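Local coordinates for 4-oxalocrotonase tautomerase isozyme (Methylibium petroleiphilum, PDB 4FDX), which belongs to the tautomerase superfamily of small beta-alpha-beta proteins and assembles as a hexamer of short chains, at residues 31-34 with 35-39. Numbering follows the deposited sequence.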
# COMPACT_ATOMS: atom_id res chain seq x y z
N LEU B 31 21.44 3.35 -3.18
CA LEU B 31 21.24 1.96 -2.84
C LEU B 31 22.04 0.96 -3.64
O LEU B 31 21.91 -0.25 -3.36
CB LEU B 31 19.76 1.60 -2.85
CG LEU B 31 18.91 2.46 -1.89
CD1 LEU B 31 17.41 2.19 -1.97
CD2 LEU B 31 19.33 2.40 -0.40
N ASP B 32 22.80 1.42 -4.63
CA ASP B 32 23.70 0.60 -5.41
C ASP B 32 22.93 -0.57 -6.07
O ASP B 32 23.23 -1.74 -5.84
CB ASP B 32 24.77 0.07 -4.46
CG ASP B 32 25.91 -0.54 -5.16
OD1 ASP B 32 26.33 -0.01 -6.22
OD2 ASP B 32 26.34 -1.59 -4.64
N VAL B 33 21.87 -0.22 -6.83
CA VAL B 33 21.03 -1.15 -7.60
C VAL B 33 21.05 -0.68 -9.00
O VAL B 33 21.40 0.51 -9.28
CB VAL B 33 19.58 -1.25 -7.01
CG1 VAL B 33 19.66 -1.82 -5.59
CG2 VAL B 33 18.80 0.09 -7.05
N ARG B 34 20.64 -1.54 -9.95
CA ARG B 34 20.61 -1.13 -11.36
C ARG B 34 19.27 -0.42 -11.62
O ARG B 34 18.31 -0.68 -10.91
CB ARG B 34 20.70 -2.34 -12.28
CG ARG B 34 22.10 -2.95 -12.24
CD ARG B 34 22.20 -4.31 -12.90
NE ARG B 34 21.41 -5.31 -12.17
CZ ARG B 34 20.28 -5.81 -12.63
NH1 ARG B 34 19.89 -5.43 -13.82
NH2 ARG B 34 19.57 -6.71 -11.94
N PRO B 35 19.21 0.43 -12.63
CA PRO B 35 17.90 1.04 -13.00
C PRO B 35 16.76 0.06 -13.20
O PRO B 35 15.58 0.33 -12.78
CB PRO B 35 18.24 1.89 -14.24
CG PRO B 35 19.66 2.27 -13.95
CD PRO B 35 20.31 1.06 -13.36
N ASP B 36 17.04 -1.08 -13.89
CA ASP B 36 15.98 -2.05 -14.16
C ASP B 36 15.50 -2.75 -12.87
O ASP B 36 14.50 -3.55 -12.99
CB ASP B 36 16.51 -3.11 -15.19
CG ASP B 36 17.71 -3.87 -14.61
OD1 ASP B 36 17.55 -4.53 -13.55
OD2 ASP B 36 18.84 -3.79 -15.14
N GLN B 37 16.13 -2.51 -11.68
CA GLN B 37 15.61 -3.09 -10.42
C GLN B 37 14.69 -2.07 -9.72
O GLN B 37 14.27 -2.32 -8.57
CB GLN B 37 16.73 -3.48 -9.47
CG GLN B 37 17.64 -4.62 -10.02
CD GLN B 37 18.86 -4.80 -9.08
OE1 GLN B 37 19.89 -4.16 -9.24
NE2 GLN B 37 18.69 -5.61 -8.08
N VAL B 38 14.48 -0.90 -10.36
CA VAL B 38 13.72 0.20 -9.69
C VAL B 38 12.39 0.43 -10.37
O VAL B 38 12.36 0.82 -11.55
CB VAL B 38 14.50 1.52 -9.62
CG1 VAL B 38 13.74 2.55 -8.78
CG2 VAL B 38 15.84 1.23 -8.94
N ARG B 39 11.31 0.12 -9.65
CA ARG B 39 9.96 0.37 -10.21
C ARG B 39 9.21 1.41 -9.36
O ARG B 39 9.38 1.46 -8.15
CB ARG B 39 9.16 -0.93 -10.21
CG ARG B 39 9.67 -1.87 -11.30
CD ARG B 39 9.13 -3.29 -11.07
NE ARG B 39 9.46 -4.04 -12.29
CZ ARG B 39 10.70 -4.35 -12.64
NH1 ARG B 39 11.74 -4.16 -11.85
NH2 ARG B 39 10.90 -4.99 -13.80
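Q37 reaches back along the chain to the backbone of R34, and the two residues are joined twice. The amide N of R34 donates to OE1 of Q37 at 2.8 Å in an almost perfectly straight bond, N-H...O 179°, with the donor tilted moderately from the carbonyl plane of the side-chain amide. In return the backbone N of Q37 donates to O of R34 at 2.9 Å, the i to i+3 bond of the turn. This reciprocal pairing holds Q37 at two points, its backbone N and its side-chain OE1. The side chain is extended beyond CG, chi2 172°, which carries OE1 far enough to meet the R34 N-H.

The R34 side chain, bent at its third torsion, folds over the Q37 side chain. Its guanidinium lies nearly parallel to the Q37 amide, the planes 13° apart, and CG of Q37 sits over one guanidinium face, 3.4 Å from NH2. OD2 of D36 lies near the edge of the same group, but the salt bridge modelled there with R34 NH1 is too short to be relied on.

Beneath this polar layer V33 CG2 touches V38 CG2 at 3.7 Å, and both valines also pack on V27 of helix 13-31. A backbone bond from V38 N to O of P35 closes the short 3-10 turn, while R39 NH1 donates to the backbone O of D36 at 3.0 Å. P35 rests on V28 of the helix and on A53 of a second subunit. The result is a 3-10 turn with the side-chain oxygen of Q37 accepting the backbone N-H of R34 at its start, within the loop that links helix 13-31 to strand 39-45 in the beta-alpha-beta crossover of the tautomerase fold.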